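Local coordinates for protein pyridoxal kinase (Entamoeba histolytica, PDB 4S1H) that probably phosphorylates pyridoxal with ATP to give pyridoxal 5'-phosphate, as in the pyridoxine kinase family, and binds ADP and magnesium, at residues Tyr107-Gly115 and Val126-Ile134; Thr2-Ser10 and Asp75-Phe84. One frame throughout, in Å; residues are numbered along the deposited sequence.

Contact 1: Tyr107-Gly115 and Val126-Ile134; sequences YFLCDPILG and VQDSMKELI. With MG (magnesium ion), chain D.
The ring of Phe-108 meets the helix through its edge: Leu-133 CD1 lies near the ring plane, 3.9 Å from Phe-108 CZ, and the two side chains cross at about a right angle. The ring's other contacts include Leu-79 and Thr-81 of the neighbouring strand 78-81. Two residues on, Cys-110 packs SG against Met-130 SD at 3.9 Å and Ile-134 CG2 at 3.8 Å. Met-130 reaches both Cys-110 and Pro-112 because its chain is bent, with CG anti to the backbone N (chi1 -168°) and a turn at chi2 (60°). Its CG sits 3.8 Å from Pro-112 CB. At the far end, Leu-114 lays CD2 against Val-126 CG1 at 3.9 Å, while Phe-149 of helix 144-151 touches Leu-114 as well.

The strand 107-110 and helix 126-133 axes run nearly antiparallel, at 154° and 11.3 Å, a distance consistent with side-chain packing alone. The CB of Asp-111 points away from the helix, and its OD1 binds the magnesium ion at 2.0 Å. Four waters and Thr-141 O complete six ligands. One of these waters lies within bonding distance of Asp-111 OD2 and another donates to Pro-112 O at 2.9 Å, which would help hold the hydrated ion in place. This alternation, apolar residues facing a helix and an acidic one binding the metal near the C-terminal end of a strand, belongs to the alpha/beta core and magnesium site of a ribokinase-clan kinase.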
loop_
_atom_site.group_PDB
_atom_site.type_symbol
_atom_site.label_atom_id
_atom_site.label_comp_id
_atom_site.label_asym_id
_atom_site.label_seq_id
_atom_site.Cartn_x
_atom_site.Cartn_y
_atom_site.Cartn_z
ATOM N N TYR A 107 -10.513 12.911 14.388
ATOM C CA TYR A 107 -11.073 13.573 13.225
ATOM C C TYR A 107 -11.392 12.514 12.147
ATOM O O TYR A 107 -10.502 11.854 11.613
ATOM C CB TYR A 107 -10.088 14.623 12.706
ATOM C CG TYR A 107 -10.597 15.531 11.594
ATOM C CD1 TYR A 107 -11.271 16.726 11.881
ATOM C CD2 TYR A 107 -10.357 15.234 10.250
ATOM C CE1 TYR A 107 -11.716 17.561 10.855
ATOM C CE2 TYR A 107 -10.808 16.062 9.218
ATOM C CZ TYR A 107 -11.473 17.228 9.528
ATOM O OH TYR A 107 -11.906 18.052 8.510
ATOM N N PHE A 108 -12.671 12.361 11.816
ATOM C CA PHE A 108 -13.120 11.350 10.869
ATOM C C PHE A 108 -13.556 11.988 9.566
ATOM O O PHE A 108 -14.529 12.759 9.530
ATOM C CB PHE A 108 -14.213 10.516 11.521
ATOM C CG PHE A 108 -14.906 9.523 10.609
ATOM C CD1 PHE A 108 -14.286 8.951 9.492
ATOM C CD2 PHE A 108 -16.229 9.156 10.890
ATOM C CE1 PHE A 108 -14.960 8.033 8.699
ATOM C CE2 PHE A 108 -16.868 8.209 10.119
ATOM C CZ PHE A 108 -16.237 7.643 9.026
ATOM N N LEU A 109 -12.795 11.724 8.516
ATOM C CA LEU A 109 -13.147 12.069 7.148
ATOM C C LEU A 109 -13.792 10.855 6.511
ATOM O O LEU A 109 -13.134 9.830 6.299
ATOM C CB LEU A 109 -11.900 12.497 6.358
ATOM C CG LEU A 109 -12.104 13.044 4.931
ATOM C CD1 LEU A 109 -10.828 13.732 4.476
ATOM C CD2 LEU A 109 -12.509 11.995 3.924
ATOM N N CYS A 110 -15.066 10.948 6.194
ATOM C CA CYS A 110 -15.808 9.904 5.522
ATOM C C CYS A 110 -15.898 10.261 4.052
ATOM O O CYS A 110 -16.484 11.289 3.687
ATOM C CB CYS A 110 -17.199 9.725 6.134
ATOM S SG CYS A 110 -18.170 8.412 5.373
ATOM N N ASP A 111 -15.302 9.447 3.205
ATOM C CA ASP A 111 -15.400 9.640 1.762
ATOM C C ASP A 111 -16.362 8.587 1.238
ATOM O O ASP A 111 -15.974 7.444 1.028
ATOM C CB ASP A 111 -14.009 9.422 1.163
ATOM C CG ASP A 111 -13.916 9.823 -0.260
ATOM O OD1 ASP A 111 -14.740 10.648 -0.709
ATOM O OD2 ASP A 111 -12.946 9.375 -0.938
ATOM N N PRO A 112 -17.636 8.940 1.065
ATOM C CA PRO A 112 -18.613 7.960 0.617
ATOM C C PRO A 112 -18.357 7.646 -0.853
ATOM O O PRO A 112 -18.319 8.547 -1.665
ATOM C CB PRO A 112 -19.937 8.668 0.840
ATOM C CG PRO A 112 -19.633 10.122 0.722
ATOM C CD PRO A 112 -18.183 10.295 1.117
ATOM N N ILE A 113 -18.154 6.377 -1.165
ATOM C CA ILE A 113 -17.903 5.921 -2.532
ATOM C C ILE A 113 -19.112 5.124 -2.963
ATOM O O ILE A 113 -19.300 3.971 -2.592
ATOM C CB ILE A 113 -16.638 5.049 -2.662
ATOM C CG1 ILE A 113 -15.456 5.722 -1.969
ATOM C CG2 ILE A 113 -16.347 4.760 -4.129
ATOM C CD1 ILE A 113 -15.116 7.099 -2.487
ATOM N N LEU A 114 -19.947 5.765 -3.748
ATOM C CA LEU A 114 -21.197 5.154 -4.164
ATOM C C LEU A 114 -21.389 5.163 -5.677
ATOM O O LEU A 114 -21.975 4.232 -6.226
ATOM C CB LEU A 114 -22.373 5.837 -3.488
ATOM C CG LEU A 114 -22.372 5.845 -1.965
ATOM C CD1 LEU A 114 -23.547 6.662 -1.483
ATOM C CD2 LEU A 114 -22.460 4.436 -1.431
ATOM N N GLY A 115 -20.909 6.194 -6.359
ATOM C CA GLY A 115 -21.114 6.268 -7.809
ATOM C C GLY A 115 -20.675 7.588 -8.400
ATOM O O GLY A 115 -20.083 8.429 -7.740
ATOM N N VAL A 126 -25.577 -0.844 0.407
ATOM C CA VAL A 126 -24.457 -0.015 0.882
ATOM C C VAL A 126 -24.891 1.421 1.088
ATOM O O VAL A 126 -24.532 2.016 2.097
ATOM C CB VAL A 126 -23.199 -0.074 -0.055
ATOM C CG1 VAL A 126 -22.172 0.987 0.306
ATOM C CG2 VAL A 126 -22.550 -1.442 0.012
ATOM N N GLN A 127 -25.715 1.956 0.171
ATOM C CA GLN A 127 -26.187 3.339 0.287
ATOM C C GLN A 127 -26.834 3.628 1.629
ATOM O O GLN A 127 -26.496 4.612 2.269
ATOM C CB GLN A 127 -27.155 3.771 -0.829
ATOM C CG GLN A 127 -26.600 3.652 -2.237
ATOM C CD GLN A 127 -27.631 4.064 -3.277
ATOM O OE1 GLN A 127 -28.202 5.143 -3.186
ATOM N NE2 GLN A 127 -27.862 3.215 -4.266
ATOM N N ASP A 128 -27.781 2.787 2.044
ATOM C CA ASP A 128 -28.481 3.019 3.296
ATOM C C ASP A 128 -27.559 2.957 4.507
ATOM O O ASP A 128 -27.681 3.763 5.433
ATOM C CB ASP A 128 -29.651 2.041 3.456
ATOM C CG ASP A 128 -30.728 2.261 2.417
ATOM O OD1 ASP A 128 -30.871 3.403 1.919
ATOM O OD2 ASP A 128 -31.406 1.277 2.091
ATOM N N SER A 129 -26.602 2.023 4.495
ATOM C CA SER A 129 -25.660 1.921 5.594
ATOM C C SER A 129 -24.727 3.133 5.611
ATOM O O SER A 129 -24.379 3.626 6.675
ATOM C CB SER A 129 -24.883 0.589 5.545
ATOM O OG SER A 129 -23.987 0.522 4.459
ATOM N N MET A 130 -24.325 3.618 4.440
ATOM C CA MET A 130 -23.525 4.851 4.355
ATOM C C MET A 130 -24.260 6.076 4.911
ATOM O O MET A 130 -23.627 6.965 5.463
ATOM C CB MET A 130 -23.110 5.117 2.915
ATOM C CG MET A 130 -22.057 6.197 2.717
ATOM S SD MET A 130 -20.462 5.915 3.539
ATOM C CE MET A 130 -20.318 4.114 3.525
ATOM N N LYS A 131 -25.581 6.136 4.746
ATOM C CA LYS A 131 -26.356 7.230 5.333
ATOM C C LYS A 131 -26.218 7.280 6.842
ATOM O O LYS A 131 -26.314 8.377 7.440
ATOM C CB LYS A 131 -27.830 7.129 4.920
ATOM C CG LYS A 131 -28.108 7.381 3.454
ATOM C CD LYS A 131 -29.599 7.199 3.173
ATOM C CE LYS A 131 -29.977 7.653 1.777
ATOM N NZ LYS A 131 -31.455 7.724 1.621
ATOM N N GLU A 132 -25.959 6.122 7.468
ATOM C CA GLU A 132 -25.712 6.061 8.903
ATOM C C GLU A 132 -24.272 6.370 9.247
ATOM O O GLU A 132 -24.012 7.119 10.176
ATOM C CB GLU A 132 -26.136 4.704 9.479
ATOM C CG GLU A 132 -27.650 4.442 9.481
ATOM C CD GLU A 132 -28.478 5.543 10.152
ATOM O OE1 GLU A 132 -28.117 5.984 11.264
ATOM O OE2 GLU A 132 -29.493 5.977 9.560
ATOM N N LEU A 133 -23.336 5.827 8.479
ATOM C CA LEU A 133 -21.919 6.101 8.741
ATOM C C LEU A 133 -21.562 7.605 8.683
ATOM O O LEU A 133 -20.835 8.102 9.506
ATOM C CB LEU A 133 -21.025 5.310 7.761
ATOM C CG LEU A 133 -19.514 5.449 7.971
ATOM C CD1 LEU A 133 -19.092 5.035 9.371
ATOM C CD2 LEU A 133 -18.771 4.639 6.932
ATOM N N ILE A 134 -22.091 8.326 7.709
ATOM C CA ILE A 134 -21.735 9.731 7.536
ATOM C C ILE A 134 -22.086 10.581 8.758
ATOM O O ILE A 134 -21.478 11.622 8.976
ATOM C CB ILE A 134 -22.332 10.375 6.258
ATOM C CG1 ILE A 134 -23.867 10.264 6.210
ATOM C CG2 ILE A 134 -21.701 9.762 5.009
ATOM C CD1 ILE A 134 -24.533 11.139 5.169
HETATM MG MG MG D . -15.009 11.573 -2.457
HETATM O O HOH W 1 -13.677 10.145 -3.498
HETATM O O HOH W 2 -16.551 10.418 -2.893
HETATM O O HOH W 3 -13.076 12.792 -2.092
HETATM O O HOH W 4 -15.231 12.663 -4.182
#

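Contact 2: Thr2-Ser10 and Asp75-Phe84; sequences TNKVLTISS and DIEFLVTGYF
Asp-75 and Ile-76 lead into a parallel strand pair at the centre of the Rossmann-like alpha/beta sheet of the ribokinase clan, strands 5-9 and 78-81 diverging by only 7°. Asp-75 N donates to a water that also lies within hydrogen-bonding distance of Asn-3 O, and Asp-75 OD2 passes 3.4 Å from Thr-2 CG2. Ile-76 folds CD1 over the backbone of 2-10, 3.4 Å from Asn-3 O, and on to Leu-6 CB. Glu-77 N donates to Lys-4 O at 2.8 Å, and Phe-78 N adds a weak bond to the same oxygen, which lies in plane at the edge of the Phe-78 ring.

From there the ladder is regular. Phe-78 O accepts from Leu-6 N. Leu-79 runs alongside Leu-6, its CD1 3.6 Å from Leu-6 CD2, on the face covered by helix 87-100. Val-80 N donates to Leu-6 O and Val-80 O accepts from Ile-8 N, the three N-H...O angles being 160-162°; its side chain lies beside Thr-7 on the other face, where helix 216-229 packs. Gly-82 N closes the ladder on Ile-8 O at 2.9 Å. Beyond it, with Ser-9 OG anti to its own backbone N (chi1 -170°), the hydroxyl accepts from Tyr-83 N at 3.1 Å; Phe-84 CE1 then reaches Ile-8 CG2 at 3.7 Å.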
loop_
_atom_site.group_PDB
_atom_site.type_symbol
_atom_site.label_atom_id
_atom_site.label_comp_id
_atom_site.label_asym_id
_atom_site.label_seq_id
_atom_site.Cartn_x
_atom_site.Cartn_y
_atom_site.Cartn_z
ATOM N N THR A 2 4.166 5.669 16.354
ATOM C CA THR A 2 2.751 5.401 16.617
ATOM C C THR A 2 1.923 5.638 15.357
ATOM O O THR A 2 2.190 6.566 14.596
ATOM C CB THR A 2 2.225 6.307 17.728
ATOM O OG1 THR A 2 2.375 7.663 17.335
ATOM C CG2 THR A 2 3.043 6.071 19.033
ATOM N N ASN A 3 0.919 4.799 15.166
ATOM C CA ASN A 3 -0.013 4.970 14.066
ATOM C C ASN A 3 -0.918 6.151 14.363
ATOM O O ASN A 3 -1.567 6.168 15.394
ATOM C CB ASN A 3 -0.836 3.698 13.898
ATOM C CG ASN A 3 0.015 2.526 13.460
ATOM O OD1 ASN A 3 0.790 2.658 12.520
ATOM N ND2 ASN A 3 -0.126 1.392 14.123
ATOM N N LYS A 4 -0.929 7.124 13.457
ATOM C CA LYS A 4 -1.724 8.347 13.630
ATOM C C LYS A 4 -3.043 8.267 12.870
ATOM O O LYS A 4 -4.022 8.948 13.262
ATOM C CB LYS A 4 -0.894 9.540 13.184
ATOM C CG LYS A 4 -1.578 10.885 13.403
ATOM C CD LYS A 4 -0.667 12.064 13.097
ATOM C CE LYS A 4 0.413 12.252 14.147
ATOM N NZ LYS A 4 1.065 13.578 13.972
ATOM N N VAL A 5 -3.074 7.511 11.765
ATOM C CA VAL A 5 -4.240 7.404 10.911
ATOM C C VAL A 5 -4.690 5.963 10.780
ATOM O O VAL A 5 -3.860 5.068 10.679
ATOM C CB VAL A 5 -3.956 7.945 9.472
ATOM C CG1 VAL A 5 -5.185 7.863 8.582
ATOM C CG2 VAL A 5 -3.417 9.372 9.550
ATOM N N LEU A 6 -6.003 5.760 10.738
ATOM C CA LEU A 6 -6.579 4.471 10.349
ATOM C C LEU A 6 -7.445 4.730 9.149
ATOM O O LEU A 6 -8.297 5.638 9.180
ATOM C CB LEU A 6 -7.392 3.868 11.483
ATOM C CG LEU A 6 -8.327 2.720 11.164
ATOM C CD1 LEU A 6 -7.493 1.495 10.778
ATOM C CD2 LEU A 6 -9.209 2.444 12.372
ATOM N N THR A 7 -7.190 3.975 8.092
ATOM C CA THR A 7 -7.930 4.161 6.844
ATOM C C THR A 7 -8.431 2.823 6.332
ATOM O O THR A 7 -7.679 1.835 6.200
ATOM C CB THR A 7 -7.126 4.947 5.779
ATOM O OG1 THR A 7 -7.787 4.839 4.511
ATOM C CG2 THR A 7 -5.740 4.441 5.648
ATOM N N ILE A 8 -9.717 2.792 6.069
ATOM C CA ILE A 8 -10.453 1.594 5.713
ATOM C C ILE A 8 -11.039 1.816 4.343
ATOM O O ILE A 8 -11.962 2.642 4.173
ATOM C CB ILE A 8 -11.578 1.324 6.762
ATOM C CG1 ILE A 8 -11.003 1.171 8.175
ATOM C CG2 ILE A 8 -12.438 0.145 6.346
ATOM C CD1 ILE A 8 -12.034 1.149 9.293
ATOM N N SER A 9 -10.538 1.121 3.338
ATOM C CA SER A 9 -10.989 1.329 1.973
ATOM C C SER A 9 -10.489 0.206 1.067
ATOM O O SER A 9 -9.894 -0.774 1.544
ATOM C CB SER A 9 -10.550 2.701 1.444
ATOM O OG SER A 9 -11.193 2.993 0.208
ATOM N N SER A 10 -10.749 0.322 -0.214
ATOM C CA SER A 10 -10.517 -0.752 -1.169
ATOM C C SER A 10 -9.049 -0.901 -1.521
ATOM O O SER A 10 -8.239 -0.028 -1.246
ATOM C CB SER A 10 -11.280 -0.462 -2.461
ATOM O OG SER A 10 -10.983 0.860 -2.902
ATOM N N ASP A 75 -3.402 5.305 19.546
ATOM C CA ASP A 75 -2.955 6.677 19.351
ATOM C C ASP A 75 -3.556 7.336 18.094
ATOM O O ASP A 75 -3.142 8.418 17.726
ATOM C CB ASP A 75 -1.422 6.693 19.240
ATOM C CG ASP A 75 -0.735 6.104 20.476
ATOM O OD1 ASP A 75 -1.024 6.590 21.588
ATOM O OD2 ASP A 75 0.062 5.146 20.335
ATOM N N ILE A 76 -4.515 6.668 17.455
ATOM C CA ILE A 76 -5.165 7.158 16.246
ATOM C C ILE A 76 -5.754 8.541 16.517
ATOM O O ILE A 76 -6.391 8.715 17.522
ATOM C CB ILE A 76 -6.286 6.169 15.810
ATOM C CG1 ILE A 76 -5.686 4.854 15.302
ATOM C CG2 ILE A 76 -7.201 6.744 14.741
ATOM C CD1 ILE A 76 -4.603 5.018 14.273
ATOM N N GLU A 77 -5.421 9.506 15.677
ATOM C CA GLU A 77 -6.041 10.866 15.731
ATOM C C GLU A 77 -6.947 11.168 14.544
ATOM O O GLU A 77 -7.690 12.166 14.569
ATOM C CB GLU A 77 -4.951 11.930 15.830
ATOM C CG GLU A 77 -4.084 11.810 17.080
ATOM C CD GLU A 77 -2.904 12.771 17.081
ATOM O OE1 GLU A 77 -3.061 13.932 16.638
ATOM O OE2 GLU A 77 -1.815 12.374 17.539
ATOM N N PHE A 78 -6.864 10.335 13.508
ATOM C CA PHE A 78 -7.527 10.562 12.231
ATOM C C PHE A 78 -8.036 9.251 11.694
ATOM O O PHE A 78 -7.335 8.224 11.745
ATOM C CB PHE A 78 -6.574 11.211 11.219
ATOM C CG PHE A 78 -6.074 12.545 11.659
ATOM C CD1 PHE A 78 -6.813 13.708 11.353
ATOM C CD2 PHE A 78 -4.934 12.661 12.414
ATOM C CE1 PHE A 78 -6.381 14.956 11.784
ATOM C CE2 PHE A 78 -4.493 13.888 12.871
ATOM C CZ PHE A 78 -5.207 15.034 12.533
ATOM N N LEU A 79 -9.261 9.297 11.163
ATOM C CA LEU A 79 -9.898 8.157 10.581
ATOM C C LEU A 79 -10.368 8.511 9.207
ATOM O O LEU A 79 -10.876 9.617 9.019
ATOM C CB LEU A 79 -11.066 7.768 11.446
ATOM C CG LEU A 79 -11.868 6.556 11.035
ATOM C CD1 LEU A 79 -11.048 5.288 11.150
ATOM C CD2 LEU A 79 -13.063 6.477 11.948
ATOM N N VAL A 80 -10.194 7.594 8.257
ATOM C CA VAL A 80 -10.737 7.744 6.893
ATOM C C VAL A 80 -11.449 6.487 6.509
ATOM O O VAL A 80 -10.929 5.378 6.772
ATOM C CB VAL A 80 -9.663 8.015 5.829
ATOM C CG1 VAL A 80 -10.265 8.113 4.434
ATOM C CG2 VAL A 80 -8.894 9.261 6.166
ATOM N N THR A 81 -12.612 6.624 5.905
ATOM C CA THR A 81 -13.273 5.512 5.274
ATOM C C THR A 81 -13.505 5.832 3.830
ATOM O O THR A 81 -13.745 7.017 3.457
ATOM C CB THR A 81 -14.557 5.080 6.014
ATOM O OG1 THR A 81 -15.513 6.134 5.908
ATOM C CG2 THR A 81 -14.308 4.750 7.485
ATOM N N GLY A 82 -13.459 4.794 2.995
ATOM C CA GLY A 82 -13.689 4.890 1.577
ATOM C C GLY A 82 -14.698 3.879 1.113
ATOM O O GLY A 82 -15.883 3.885 1.554
ATOM N N TYR A 83 -14.252 3.013 0.211
ATOM C CA TYR A 83 -15.126 2.069 -0.460
ATOM C C TYR A 83 -15.443 0.877 0.422
ATOM O O TYR A 83 -14.533 0.332 1.046
ATOM C CB TYR A 83 -14.492 1.563 -1.756
ATOM C CG TYR A 83 -15.316 0.536 -2.476
ATOM C CD1 TYR A 83 -16.358 0.927 -3.332
ATOM C CD2 TYR A 83 -15.078 -0.823 -2.313
ATOM C CE1 TYR A 83 -17.127 -0.019 -3.992
ATOM C CE2 TYR A 83 -15.830 -1.763 -2.973
ATOM C CZ TYR A 83 -16.847 -1.366 -3.809
ATOM O OH TYR A 83 -17.599 -2.299 -4.472
ATOM N N PHE A 84 -16.725 0.497 0.468
ATOM C CA PHE A 84 -17.131 -0.767 1.060
ATOM C C PHE A 84 -17.915 -1.595 0.039
ATOM O O PHE A 84 -18.804 -1.068 -0.639
ATOM C CB PHE A 84 -18.002 -0.540 2.278
ATOM C CG PHE A 84 -17.316 0.161 3.394
ATOM C CD1 PHE A 84 -16.670 -0.545 4.389
ATOM C CD2 PHE A 84 -17.410 1.549 3.507
ATOM C CE1 PHE A 84 -16.073 0.123 5.433
ATOM C CE2 PHE A 84 -16.840 2.217 4.573
ATOM C CZ PHE A 84 -16.164 1.505 5.538
HETATM O O HOH W 5 -2.420 4.025 17.244
HETATM O O HOH W 6 0.259 3.291 17.500
#

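Overall arrangement
Contacts 1 and 2 share one sheet, in which strand 78-81 stands between 5-9 and 107-110; probable hydrogen bonds Tyr-107 O to Leu-79 N and Leu-109 N to Leu-79 O, both 2.9 Å, join them, and their centres lie 14 Å apart. Both are mainly buried. Contact 1 is wholly so, whereas contact 2 reaches the surface around Thr-2 and Glu-77. Their chemistry follows their place: within the sheet, 2-10 and 75-84 are joined mainly by backbone hydrogen bonds and bury 838 Å², while 107-115 and 126-134 join sheet to helix through apolar side chains, burying 366 Å². Toward the strands' C-terminal ends, contact 1 supplies a magnesium ligand and contact 2 includes pyridoxal 5'-phosphate-site residue Ser-10.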